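Pectate lyase (Pectobacterium carotovorum, PDB 4U4B) probably cleaves pectate, and also highly methylated pectins, by calcium-dependent beta-elimination, working in an endo mode to release unsaturated oligogalacturonides. Local coordinates at residues Pro116-Ser121 with Thr134-Gly139; Thr163-Arg168 with Arg186-Ile191. All coordinates share one frame; numbering follows the deposited sequence.

Interaction 1: residues Pro116-Ser121 with Thr134-Gly139; sequences PLKAAS and TVDCGG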
loop_
_atom_site.group_PDB
_atom_site.type_symbol
_atom_site.label_atom_id
_atom_site.label_comp_id
_atom_site.label_asym_id
_atom_site.label_seq_id
_atom_site.Cartn_x
_atom_site.Cartn_y
_atom_site.Cartn_z
ATOM N N PRO A 116 -7.891 -23.457 7.778
ATOM C CA PRO A 116 -9.028 -23.209 6.886
ATOM C C PRO A 116 -8.616 -23.261 5.415
ATOM O O PRO A 116 -7.550 -22.768 5.036
ATOM C CB PRO A 116 -9.486 -21.800 7.279
ATOM C CG PRO A 116 -8.248 -21.152 7.856
ATOM C CD PRO A 116 -7.555 -22.271 8.588
ATOM N N LEU A 117 -9.465 -23.874 4.600
ATOM C CA LEU A 117 -9.244 -23.964 3.168
ATOM C C LEU A 117 -9.425 -22.598 2.525
ATOM O O LEU A 117 -10.375 -21.878 2.831
ATOM C CB LEU A 117 -10.201 -24.985 2.543
ATOM C CG LEU A 117 -10.108 -26.422 3.069
ATOM C CD1 LEU A 117 -11.087 -27.327 2.347
ATOM C CD2 LEU A 117 -8.688 -26.963 2.943
ATOM N N LYS A 118 -8.512 -22.232 1.636
ATOM C CA LYS A 118 -8.592 -20.926 1.005
ATOM C C LYS A 118 -8.063 -21.003 -0.420
ATOM O O LYS A 118 -6.881 -21.272 -0.647
ATOM C CB LYS A 118 -7.822 -19.884 1.828
ATOM C CG LYS A 118 -7.760 -18.509 1.206
ATOM C CD LYS A 118 -9.141 -17.894 1.022
ATOM C CE LYS A 118 -9.021 -16.503 0.391
ATOM N NZ LYS A 118 -10.329 -15.796 0.232
ATOM N N ALA A 119 -8.954 -20.768 -1.376
ATOM C CA ALA A 119 -8.599 -20.837 -2.788
ATOM C C ALA A 119 -8.057 -19.513 -3.318
ATOM O O ALA A 119 -8.370 -18.446 -2.795
ATOM C CB ALA A 119 -9.805 -21.263 -3.601
ATOM N N ALA A 120 -7.227 -19.600 -4.351
ATOM C CA ALA A 120 -6.874 -18.442 -5.156
ATOM C C ALA A 120 -7.640 -18.503 -6.466
ATOM O O ALA A 120 -7.877 -19.592 -7.003
ATOM C CB ALA A 120 -5.377 -18.398 -5.433
ATOM N N SER A 121 -8.035 -17.342 -6.969
ATOM C CA SER A 121 -8.580 -17.252 -8.306
ATOM C C SER A 121 -7.587 -17.877 -9.282
ATOM O O SER A 121 -6.373 -17.666 -9.160
ATOM C CB SER A 121 -8.862 -15.799 -8.676
ATOM O OG SER A 121 -9.032 -15.669 -10.077
ATOM N N THR A 134 -13.289 -8.855 -10.270
ATOM C CA THR A 134 -12.599 -8.939 -8.995
ATOM C C THR A 134 -11.915 -10.296 -8.861
ATOM O O THR A 134 -12.582 -11.340 -8.959
ATOM C CB THR A 134 -13.590 -8.751 -7.822
ATOM O OG1 THR A 134 -14.135 -7.433 -7.872
ATOM C CG2 THR A 134 -12.911 -8.967 -6.488
ATOM N N VAL A 135 -10.601 -10.305 -8.640
ATOM C CA VAL A 135 -9.942 -11.562 -8.282
ATOM C C VAL A 135 -9.389 -11.534 -6.851
ATOM O O VAL A 135 -8.824 -10.534 -6.384
ATOM C CB VAL A 135 -8.807 -11.938 -9.265
ATOM C CG1 VAL A 135 -9.393 -12.307 -10.642
ATOM C CG2 VAL A 135 -7.782 -10.823 -9.382
ATOM N N ASP A 136 -9.590 -12.649 -6.163
ATOM C CA ASP A 136 -9.067 -12.890 -4.825
ATOM C C ASP A 136 -7.901 -13.867 -4.953
ATOM O O ASP A 136 -8.088 -15.009 -5.370
ATOM C CB ASP A 136 -10.181 -13.446 -3.921
ATOM C CG ASP A 136 -9.747 -13.632 -2.474
ATOM O OD1 ASP A 136 -8.532 -13.658 -2.178
ATOM O OD2 ASP A 136 -10.653 -13.780 -1.625
ATOM N N CYS A 137 -6.691 -13.424 -4.629
ATOM C CA CYS A 137 -5.521 -14.274 -4.829
ATOM C C CYS A 137 -5.215 -15.159 -3.611
ATOM O O CYS A 137 -4.259 -15.940 -3.627
ATOM C CB CYS A 137 -4.306 -13.420 -5.198
ATOM S SG CYS A 137 -4.461 -12.667 -6.822
ATOM N N GLY A 138 -6.033 -15.047 -2.566
ATOM C CA GLY A 138 -5.996 -16.006 -1.470
ATOM C C GLY A 138 -4.671 -16.100 -0.734
ATOM O O GLY A 138 -4.353 -17.135 -0.152
ATOM N N GLY A 139 -3.897 -15.018 -0.749
ATOM C CA GLY A 139 -2.660 -14.969 0.013
ATOM C C GLY A 139 -1.420 -15.579 -0.634
ATOM O O GLY A 139 -0.375 -15.693 0.020
HETATM O O HOH W 1 -4.912 -19.636 -1.381
#
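Lys118 reaches across Gly138 to take hold of the carboxylate of Asp136, and the side chain is worth following outward. CB leaves the backbone toward the 134-139 segment, and CG, anti to the backbone N (chi1 176°), passes the carbonyl oxygen and CA of Gly138. The chain bends at chi2 (61°) and then runs straight through CD, bringing CE to 3.6 Å from Gly138 CA. NZ then ends 2.8 Å from Asp136 OD2 in a salt bridge, coming in from above the carboxylate plane, with the two side chains crossing at about a right angle. The carboxylate is held from other directions too: Asp136 OD1 accepts the backbone N of Gly138 at 2.9 Å, an Asx turn, and also takes a bond from Asn166 ND2.

Beside the salt bridge the backbones run roughly antiparallel. Ser121 N donates to Asp136 O at 2.8 Å, an almost straight bond, while Ser121 OG lies 3.4 Å from Val135 CG1 and accepts from Glu123 N. Ala120 CB lies 3.2 Å from Cys137 O. A water donates to both Lys118 O and Gly138 O, joining the backbones a second time. Gly138 has a positive phi, and its CA lies 3.7 Å from Ala119 O. A disulfide ties Cys137 to Cys124, three residues past Ser121, fastening the loop's continuation covalently. With Lys118 NZ and Asn166 ND2 both directed at it, the Asp136 carboxylate would be expected to stay ionised, so charge, backbone and water together join this loop to the start of the beta-helix.

Interaction 2: residues Thr163-Arg168 with Arg186-Ile191; sequences TIKNLR and RIENVI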
loop_
_atom_site.group_PDB
_atom_site.type_symbol
_atom_site.label_atom_id
_atom_site.label_comp_id
_atom_site.label_asym_id
_atom_site.label_seq_id
_atom_site.Cartn_x
_atom_site.Cartn_y
_atom_site.Cartn_z
ATOM N N THR A 163 -10.479 -5.326 -9.858
ATOM C CA THR A 163 -10.044 -5.335 -8.464
ATOM C C THR A 163 -9.226 -6.591 -8.148
ATOM O O THR A 163 -9.593 -7.697 -8.552
ATOM C CB THR A 163 -11.254 -5.243 -7.510
ATOM O OG1 THR A 163 -11.925 -4.000 -7.732
ATOM C CG2 THR A 163 -10.828 -5.326 -6.037
ATOM N N ILE A 164 -8.103 -6.421 -7.461
ATOM C CA ILE A 164 -7.358 -7.565 -6.941
ATOM C C ILE A 164 -7.246 -7.508 -5.409
ATOM O O ILE A 164 -7.044 -6.436 -4.826
ATOM C CB ILE A 164 -5.954 -7.670 -7.580
ATOM C CG1 ILE A 164 -5.297 -8.981 -7.169
ATOM C CG2 ILE A 164 -5.071 -6.482 -7.226
ATOM C CD1 ILE A 164 -4.150 -9.354 -8.023
ATOM N N LYS A 165 -7.400 -8.667 -4.772
ATOM C CA LYS A 165 -7.386 -8.781 -3.315
ATOM C C LYS A 165 -6.418 -9.850 -2.819
ATOM O O LYS A 165 -6.273 -10.896 -3.447
ATOM C CB LYS A 165 -8.787 -9.127 -2.790
ATOM C CG LYS A 165 -9.889 -8.145 -3.147
ATOM C CD LYS A 165 -11.156 -8.429 -2.329
ATOM C CE LYS A 165 -11.588 -9.859 -2.441
ATOM N NZ LYS A 165 -13.035 -9.978 -2.069
ATOM N N ASN A 166 -5.779 -9.582 -1.683
ATOM C CA ASN A 166 -5.050 -10.599 -0.917
ATOM C C ASN A 166 -3.910 -11.269 -1.679
ATOM O O ASN A 166 -3.981 -12.461 -2.017
ATOM C CB ASN A 166 -6.032 -11.669 -0.421
ATOM C CG ASN A 166 -7.239 -11.066 0.259
ATOM O OD1 ASN A 166 -7.113 -10.097 1.008
ATOM N ND2 ASN A 166 -8.417 -11.610 -0.014
ATOM N N LEU A 167 -2.862 -10.501 -1.945
ATOM C CA LEU A 167 -1.739 -10.976 -2.745
ATOM C C LEU A 167 -0.424 -10.562 -2.106
ATOM O O LEU A 167 -0.255 -9.423 -1.681
ATOM C CB LEU A 167 -1.810 -10.428 -4.174
ATOM C CG LEU A 167 -0.616 -10.762 -5.086
ATOM C CD1 LEU A 167 -0.674 -12.225 -5.502
ATOM C CD2 LEU A 167 -0.622 -9.867 -6.324
ATOM N N ARG A 168 0.503 -11.502 -2.042
ATOM C CA ARG A 168 1.869 -11.218 -1.616
ATOM C C ARG A 168 2.761 -11.165 -2.876
ATOM O O ARG A 168 2.649 -12.015 -3.766
ATOM C CB ARG A 168 2.327 -12.291 -0.625
ATOM C CG ARG A 168 3.690 -12.090 -0.008
ATOM C CD ARG A 168 3.963 -13.147 1.082
ATOM N NE ARG A 168 2.873 -13.238 2.058
ATOM C CZ ARG A 168 2.904 -12.699 3.281
ATOM N NH1 ARG A 168 3.962 -12.007 3.687
ATOM N NH2 ARG A 168 1.864 -12.831 4.103
ATOM N N ARG A 186 -8.869 -1.318 -8.174
ATOM C CA ARG A 186 -8.873 -1.384 -6.712
ATOM C C ARG A 186 -7.883 -2.463 -6.279
ATOM O O ARG A 186 -7.899 -3.578 -6.796
ATOM C CB ARG A 186 -10.283 -1.650 -6.192
ATOM C CG ARG A 186 -10.485 -1.414 -4.708
ATOM C CD ARG A 186 -11.952 -1.212 -4.398
ATOM N NE ARG A 186 -12.226 -1.402 -2.974
ATOM C CZ ARG A 186 -12.642 -0.445 -2.149
ATOM N NH1 ARG A 186 -12.853 0.784 -2.605
ATOM N NH2 ARG A 186 -12.859 -0.727 -0.868
ATOM N N ILE A 187 -6.969 -2.100 -5.390
ATOM C CA ILE A 187 -5.907 -3.004 -4.977
ATOM C C ILE A 187 -5.964 -3.159 -3.459
ATOM O O ILE A 187 -5.521 -2.278 -2.707
ATOM C CB ILE A 187 -4.534 -2.487 -5.426
ATOM C CG1 ILE A 187 -4.515 -2.262 -6.942
ATOM C CG2 ILE A 187 -3.423 -3.427 -4.986
ATOM C CD1 ILE A 187 -3.252 -1.632 -7.434
ATOM N N GLU A 188 -6.528 -4.283 -3.020
ATOM C CA GLU A 188 -6.865 -4.475 -1.607
ATOM C C GLU A 188 -5.985 -5.513 -0.934
ATOM O O GLU A 188 -5.797 -6.605 -1.454
ATOM C CB GLU A 188 -8.332 -4.875 -1.457
ATOM C CG GLU A 188 -9.307 -4.065 -2.319
ATOM C CD GLU A 188 -10.766 -4.530 -2.169
ATOM O OE1 GLU A 188 -11.034 -5.505 -1.421
ATOM O OE2 GLU A 188 -11.648 -3.897 -2.786
ATOM N N ASN A 189 -5.446 -5.153 0.227
ATOM C CA ASN A 189 -4.627 -6.063 1.027
ATOM C C ASN A 189 -3.545 -6.758 0.203
ATOM O O ASN A 189 -3.496 -7.978 0.093
ATOM C CB ASN A 189 -5.518 -7.088 1.712
ATOM C CG ASN A 189 -4.759 -7.969 2.667
ATOM O OD1 ASN A 189 -3.690 -7.606 3.154
ATOM N ND2 ASN A 189 -5.303 -9.144 2.933
ATOM N N VAL A 190 -2.681 -5.960 -0.407
ATOM C CA VAL A 190 -1.527 -6.512 -1.096
ATOM C C VAL A 190 -0.286 -6.204 -0.283
ATOM O O VAL A 190 -0.104 -5.078 0.161
ATOM C CB VAL A 190 -1.400 -5.947 -2.516
ATOM C CG1 VAL A 190 -0.069 -6.319 -3.123
ATOM C CG2 VAL A 190 -2.556 -6.457 -3.375
ATOM N N ILE A 191 0.536 -7.222 -0.049
ATOM C CA ILE A 191 1.808 -7.012 0.630
ATOM C C ILE A 191 2.961 -7.045 -0.385
ATOM O O ILE A 191 3.294 -8.101 -0.926
ATOM C CB ILE A 191 2.023 -8.060 1.721
ATOM C CG1 ILE A 191 0.871 -7.975 2.742
ATOM C CG2 ILE A 191 3.377 -7.874 2.381
ATOM C CD1 ILE A 191 1.060 -8.796 3.997
#
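Ile164 and Ile187 meet through their CG2 methyls, 4.1 Å apart. This is the close-packed side: Leu159 of strand 157-160 touches both isoleucines, and past the corner Leu167 and Val190 are likewise buried, Leu167 CB lying against Val190 CG2. The backbones are locked in parallel register, with Glu188 N giving a nearly straight bond to Ile164 O at 2.9 Å and Ile191 N bonding to Leu167 O. Both chains turn that corner with positive phi, at Asn166 and Asn189, equivalent residues on successive coils, as in the asparagine rows at the turns of parallel beta-helices such as the pectate lyases. Asn189 ND2 donates to Asn166 OD1 at 2.8 Å, the amides steeply tilted to each other (73°); strand 35-41 adds Ser40 OG at Asn166 OD1 and Ser38 OG at Asn189 OD1. On the other side of 163-165 and 186-188, Thr163, Lys165, Arg186 and Glu188 are partly exposed and meet through polar and aliphatic chains. Lys165 runs alongside Glu188, its CD 3.1 Å from Glu188 OE1, but NZ stays 4.9 Å from that oxygen. Glu188 OE2 instead lies in the guanidinium plane of Arg186, in a salt bridge with NE at 2.6 Å, and Thr163 CG2 rests 3.6 Å from the same OE2.

How the interactions relate
The two contacts follow one another along the chain, interaction 1 closing before interaction 2 opens, with centres 11 Å apart. They meet where strand 134-136 lies parallel beside strand 163-165: Val135 N sits 2.8 Å from Thr163 O and Cys137 N equally close to Lys165 O, both probable hydrogen bonds, while Cys137 SG packs 3.5 Å from Ile164 CD1. Strand 185-192 comes next, so three successive strands are stacked at one end of the parallel beta-helix. Interaction 2 joins two of its turns, whereas interaction 1 lays the loop that follows strand 99-106 along the first. Further strands continue the stacking toward the C terminus, and the calcium ligands Asp194 and Ile195 follow strand 185-192.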